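Local atomic coordinates of holo-[acyl-carrier-protein] synthase (Thermotoga maritima, PDB entry 5XUM), a protein that belongs to the 4'-phosphopantetheinyl transferase superfamily as an AcpS-type protein and assembles from three copies of one chain. Residues V3-D8 with L104-K109; E21-E26 with H63-V68. One frame throughout, in Å; residues are numbered along the deposited sequence.

Contact 1 is buried, within the antiparallel sheet of strands 2-11, 100-108 and 90-97: strands 2-11 and 100-108 are joined by backbone hydrogen bonds, and one face of the pair meets neighbouring subunits. Contact 2, partly buried and touched by no other chain of the assembly, joins the end of helix 20-23 to the loop before strand 68-73, with no hydrogen bond between the two segments. It relies instead on one aliphatic-aromatic contact, a methyl near two carbonyls and a lysine outside the pair. Helix 38-56 serves both, packing on V105 and L107 in contact 1 and against L24 and F65 in contact 2. The centres are about 19 Å apart, and contact 2 is nested within the chain loop that contact 1 closes.

Contact 1: V3-D8 with L104-K109; sequences VGVGID and LVVLEK
V5 and V106 stand side by side on one face of the strand pair, with V5 CG1 and V106 CG2 4.0 Å apart. V5 presents CG1 there because this methyl lies anti to the carbonyl carbon and beside the backbone N (chi1 -58°). I7 and L104 extend the same apolar face, with the two CD1 atoms 4.3 Å apart. Other subunits pack on this whole face: H92 of the second subunit on V5, I2 of the third on V106, I7 of the third on I7, and L104 of both on L104.

The backbone between these side chains is tightly joined. G6 N donates to V105 O over 2.8 Å, in the carbonyl plane, and V105 N returns a bond to G6 O. V105 O also receives a CA-H...O contact from V5 CA at 3.3 Å. L107 N reaches G4 O in a nearly straight bond (169° at the hydrogen). The opposite face carries V105 and L107, which pack on A51 and A55 of helix 38-56; G4 and G6 contribute bare backbone.

A classic beta bulge interrupts this antiparallel ladder, since V3 and G4 both face L107. V3 N still bonds to L107 O at 2.7 Å, but from above the carbonyl plane, 35° out of it.

V3, the one partly exposed residue of the contact, marks its solvent side, although its backbone is firmly bonded. The V3 and K109 side chains cross obliquely, V3 CG2 lying 3.9 Å from K109 CB, and V3 CB is 4.1 Å from L107 CB. Backbone pairing runs on past V3 to M1, which bonds K109, whose amine reaches the carbonyl of T141. E108 starts away from strand 3-8; H92 and R110 hold its OE1, the backbone N of I2 of the third subunit its OE2.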
loop_
_atom_site.group_PDB
_atom_site.type_symbol
_atom_site.label_atom_id
_atom_site.label_comp_id
_atom_site.label_asym_id
_atom_site.label_seq_id
_atom_site.Cartn_x
_atom_site.Cartn_y
_atom_site.Cartn_z
ATOM N N VAL A 3 2.376 2.815 -8.110
ATOM C CA VAL A 3 2.807 2.256 -9.389
ATOM C C VAL A 3 2.548 0.742 -9.428
ATOM O O VAL A 3 2.140 0.200 -10.452
ATOM C CB VAL A 3 4.303 2.580 -9.649
ATOM C CG1 VAL A 3 4.848 1.826 -10.855
ATOM C CG2 VAL A 3 4.496 4.078 -9.831
ATOM N N GLY A 4 2.776 0.073 -8.301
ATOM C CA GLY A 4 2.544 -1.364 -8.191
ATOM C C GLY A 4 2.790 -1.867 -6.781
ATOM O O GLY A 4 3.463 -1.206 -5.988
ATOM N N VAL A 5 2.227 -3.030 -6.463
ATOM C CA VAL A 5 2.449 -3.678 -5.165
ATOM C C VAL A 5 2.880 -5.131 -5.355
ATOM O O VAL A 5 2.536 -5.764 -6.356
ATOM C CB VAL A 5 1.217 -3.603 -4.224
ATOM C CG1 VAL A 5 0.810 -2.154 -3.966
ATOM C CG2 VAL A 5 0.042 -4.418 -4.770
ATOM N N GLY A 6 3.644 -5.645 -4.397
ATOM C CA GLY A 6 4.120 -7.016 -4.455
ATOM C C GLY A 6 4.159 -7.626 -3.070
ATOM O O GLY A 6 4.525 -6.961 -2.097
ATOM N N ILE A 7 3.759 -8.890 -2.990
ATOM C CA ILE A 7 3.815 -9.659 -1.753
ATOM C C ILE A 7 4.499 -10.996 -2.075
ATOM O O ILE A 7 4.332 -11.533 -3.171
ATOM C CB ILE A 7 2.396 -9.861 -1.141
ATOM C CG1 ILE A 7 2.467 -10.308 0.324
ATOM C CG2 ILE A 7 1.574 -10.870 -1.940
ATOM C CD1 ILE A 7 2.547 -9.184 1.331
ATOM N N ASP A 8 5.297 -11.508 -1.144
ATOM C CA ASP A 8 5.896 -12.834 -1.306
ATOM C C ASP A 8 5.986 -13.577 0.017
ATOM O O ASP A 8 6.360 -12.995 1.032
ATOM C CB ASP A 8 7.281 -12.763 -1.958
ATOM C CG ASP A 8 7.711 -14.100 -2.555
ATOM O OD1 ASP A 8 8.790 -14.613 -2.182
ATOM O OD2 ASP A 8 6.965 -14.644 -3.399
ATOM N N LEU A 104 6.934 -7.325 1.638
ATOM C CA LEU A 104 6.001 -6.383 1.037
ATOM C C LEU A 104 6.775 -5.277 0.319
ATOM O O LEU A 104 7.699 -4.695 0.884
ATOM C CB LEU A 104 5.110 -5.774 2.127
ATOM C CG LEU A 104 4.233 -4.565 1.774
ATOM C CD1 LEU A 104 3.066 -4.987 0.899
ATOM C CD2 LEU A 104 3.728 -3.892 3.041
ATOM N N VAL A 105 6.401 -5.004 -0.930
ATOM C CA VAL A 105 6.974 -3.893 -1.692
ATOM C C VAL A 105 5.835 -3.064 -2.288
ATOM O O VAL A 105 4.956 -3.599 -2.968
ATOM C CB VAL A 105 7.943 -4.372 -2.804
ATOM C CG1 VAL A 105 8.402 -3.205 -3.682
ATOM C CG2 VAL A 105 9.156 -5.073 -2.207
ATOM N N VAL A 106 5.841 -1.765 -1.995
ATOM C CA VAL A 106 4.890 -0.829 -2.593
ATOM C C VAL A 106 5.673 0.250 -3.337
ATOM O O VAL A 106 6.462 0.987 -2.737
ATOM C CB VAL A 106 3.942 -0.194 -1.547
ATOM C CG1 VAL A 106 3.039 0.849 -2.203
ATOM C CG2 VAL A 106 3.093 -1.264 -0.853
ATOM N N LEU A 107 5.465 0.322 -4.648
ATOM C CA LEU A 107 6.153 1.303 -5.481
ATOM C C LEU A 107 5.267 2.527 -5.702
ATOM O O LEU A 107 4.083 2.403 -6.026
ATOM C CB LEU A 107 6.599 0.683 -6.811
ATOM C CG LEU A 107 7.504 -0.560 -6.732
ATOM C CD1 LEU A 107 7.817 -1.085 -8.123
ATOM C CD2 LEU A 107 8.792 -0.287 -5.968
ATOM N N GLU A 108 5.852 3.704 -5.510
ATOM C CA GLU A 108 5.113 4.963 -5.547
ATOM C C GLU A 108 5.835 5.985 -6.424
ATOM O O GLU A 108 7.066 6.066 -6.417
ATOM C CB GLU A 108 4.949 5.512 -4.121
ATOM C CG GLU A 108 4.199 6.837 -4.008
ATOM C CD GLU A 108 4.215 7.422 -2.603
ATOM O OE1 GLU A 108 5.257 7.334 -1.911
ATOM O OE2 GLU A 108 3.182 7.990 -2.191
ATOM N N LYS A 109 5.057 6.748 -7.187
ATOM C CA LYS A 109 5.579 7.917 -7.885
ATOM C C LYS A 109 5.029 9.171 -7.212
ATOM O O LYS A 109 3.830 9.454 -7.279
ATOM C CB LYS A 109 5.235 7.877 -9.383
ATOM C CG LYS A 109 5.481 9.177 -10.154
ATOM C CD LYS A 109 6.935 9.624 -10.106
ATOM C CE LYS A 109 7.124 10.965 -10.798
ATOM N NZ LYS A 109 8.396 11.613 -10.378
#

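Contact 2: E21-E26 with H63-V68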
loop_
_atom_site.group_PDB
_atom_site.type_symbol
_atom_site.label_atom_id
_atom_site.label_comp_id
_atom_site.label_asym_id
_atom_site.label_seq_id
_atom_site.Cartn_x
_atom_site.Cartn_y
_atom_site.Cartn_z
ATOM N N GLU A 21 24.959 -17.060 -3.548
ATOM C CA GLU A 21 25.846 -16.757 -4.670
ATOM C C GLU A 21 25.086 -16.338 -5.934
ATOM O O GLU A 21 25.619 -15.606 -6.771
ATOM C CB GLU A 21 26.758 -17.954 -4.962
ATOM C CG GLU A 21 27.642 -18.360 -3.786
ATOM C CD GLU A 21 28.335 -19.698 -3.988
ATOM O OE1 GLU A 21 28.996 -19.885 -5.032
ATOM O OE2 GLU A 21 28.227 -20.562 -3.091
ATOM N N ARG A 22 23.840 -16.791 -6.056
ATOM C CA ARG A 22 23.021 -16.525 -7.240
ATOM C C ARG A 22 22.158 -15.263 -7.135
ATOM O O ARG A 22 21.949 -14.567 -8.133
ATOM C CB ARG A 22 22.133 -17.733 -7.561
ATOM C CG ARG A 22 22.885 -18.966 -8.048
ATOM C CD ARG A 22 23.374 -18.815 -9.481
ATOM N NE ARG A 22 22.268 -18.667 -10.425
ATOM C CZ ARG A 22 22.409 -18.404 -11.722
ATOM N NH1 ARG A 22 23.617 -18.256 -12.253
ATOM N NH2 ARG A 22 21.335 -18.288 -12.492
ATOM N N ILE A 23 21.661 -14.970 -5.934
ATOM C CA ILE A 23 20.672 -13.898 -5.763
ATOM C C ILE A 23 21.211 -12.586 -5.182
ATOM O O ILE A 23 20.625 -11.526 -5.409
ATOM C CB ILE A 23 19.436 -14.363 -4.947
ATOM C CG1 ILE A 23 19.802 -14.631 -3.480
ATOM C CG2 ILE A 23 18.791 -15.579 -5.603
ATOM C CD1 ILE A 23 18.640 -14.495 -2.517
ATOM N N LEU A 24 22.318 -12.654 -4.447
ATOM C CA LEU A 24 22.826 -11.481 -3.731
ATOM C C LEU A 24 23.766 -10.614 -4.560
ATOM O O LEU A 24 24.608 -11.123 -5.297
ATOM C CB LEU A 24 23.525 -11.887 -2.430
ATOM C CG LEU A 24 22.756 -12.615 -1.323
ATOM C CD1 LEU A 24 23.670 -12.773 -0.120
ATOM C CD2 LEU A 24 21.470 -11.893 -0.933
ATOM N N GLY A 25 23.609 -9.299 -4.422
ATOM C CA GLY A 25 24.555 -8.339 -4.982
ATOM C C GLY A 25 25.767 -8.202 -4.075
ATOM O O GLY A 25 25.795 -8.775 -2.981
ATOM N N GLU A 26 26.759 -7.432 -4.522
ATOM C CA GLU A 26 28.029 -7.294 -3.797
ATOM C C GLU A 26 27.883 -6.682 -2.402
ATOM O O GLU A 26 28.490 -7.167 -1.445
ATOM C CB GLU A 26 29.055 -6.505 -4.622
ATOM C CG GLU A 26 29.580 -7.247 -5.844
ATOM C CD GLU A 26 30.246 -8.567 -5.496
ATOM O OE1 GLU A 26 29.750 -9.622 -5.947
ATOM O OE2 GLU A 26 31.259 -8.553 -4.763
ATOM N N HIS A 63 16.035 -8.757 -16.523
ATOM C CA HIS A 63 16.709 -8.433 -15.269
ATOM C C HIS A 63 17.088 -9.650 -14.475
ATOM O O HIS A 63 16.533 -10.735 -14.666
ATOM C CB HIS A 63 15.832 -7.519 -14.415
ATOM C CG HIS A 63 15.109 -6.449 -15.201
ATOM N ND1 HIS A 63 15.746 -5.404 -15.760
ATOM C CD2 HIS A 63 13.756 -6.288 -15.499
ATOM C CE1 HIS A 63 14.853 -4.616 -16.388
ATOM N NE2 HIS A 63 13.635 -5.159 -16.227
ATOM N N SER A 64 18.042 -9.463 -13.567
ATOM C CA SER A 64 18.499 -10.508 -12.660
ATOM C C SER A 64 18.232 -10.099 -11.212
ATOM O O SER A 64 18.073 -8.913 -10.915
ATOM C CB SER A 64 19.995 -10.761 -12.866
ATOM O OG SER A 64 20.502 -11.674 -11.909
ATOM N N PHE A 65 18.193 -11.084 -10.317
ATOM C CA PHE A 65 18.016 -10.833 -8.883
ATOM C C PHE A 65 19.151 -10.005 -8.273
ATOM O O PHE A 65 18.958 -9.341 -7.251
ATOM C CB PHE A 65 17.825 -12.153 -8.123
ATOM C CG PHE A 65 16.381 -12.547 -7.935
ATOM C CD1 PHE A 65 15.985 -13.244 -6.800
ATOM C CD2 PHE A 65 15.414 -12.211 -8.881
ATOM C CE1 PHE A 65 14.660 -13.612 -6.616
ATOM C CE2 PHE A 65 14.084 -12.571 -8.700
ATOM C CZ PHE A 65 13.707 -13.273 -7.565
ATOM N N THR A 66 20.319 -10.034 -8.914
ATOM C CA THR A 66 21.470 -9.226 -8.497
ATOM C C THR A 66 21.348 -7.750 -8.907
ATOM O O THR A 66 22.059 -6.895 -8.373
ATOM C CB THR A 66 22.800 -9.801 -9.033
ATOM O OG1 THR A 66 22.716 -9.972 -10.454
ATOM C CG2 THR A 66 23.111 -11.142 -8.378
ATOM N N ASP A 67 20.448 -7.463 -9.848
ATOM C CA ASP A 67 20.173 -6.089 -10.292
ATOM C C ASP A 67 19.422 -5.270 -9.241
ATOM O O ASP A 67 19.330 -4.042 -9.342
ATOM C CB ASP A 67 19.371 -6.097 -11.597
ATOM C CG ASP A 67 20.165 -6.638 -12.775
ATOM O OD1 ASP A 67 21.402 -6.467 -12.795
ATOM O OD2 ASP A 67 19.544 -7.223 -13.688
ATOM N N VAL A 68 18.877 -5.961 -8.243
ATOM C CA VAL A 68 18.111 -5.328 -7.176
ATOM C C VAL A 68 18.704 -5.725 -5.827
ATOM O O VAL A 68 18.787 -6.909 -5.504
ATOM C CB VAL A 68 16.627 -5.748 -7.221
ATOM C CG1 VAL A 68 15.811 -4.952 -6.218
ATOM C CG2 VAL A 68 16.057 -5.561 -8.616
#
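The I23 and F65 side chains run alongside each other in the same direction, with I23 CG2 3.8 Å from F65 CD1. The methyl approaches the ring obliquely. I23 sets CG2 beside its backbone N, anti to the carbonyl carbon, which brings that methyl to the ring. F46 and F53 of helix 38-56 also meet the F65 ring, F53 with its plane nearly parallel.

T66 is placed differently: its CG2 sits 3.4 Å from L24 O and 3.6 Å from R22 O, so one methyl faces two carbonyls where the chain leaves helix 20-23. The next residue after L24, G25, is the N-cap of helix 26-34.

Across from this helix junction, S64-D67 forms a type I beta turn, closed by D67 N to S64 O. The D67 carboxylate folds back, OD2 taking the amide N of S64 at 2.7 Å, and the hydroxyls S64 OG and T66 OG1 are hydrogen-bonded at 3.1 Å. F65 O, within the turn, lies 3.3 Å from I23 O, an acceptor pair that K49 NZ, from helix 38-56, bridges by hydrogen-bonding both; it also bonds V68 O.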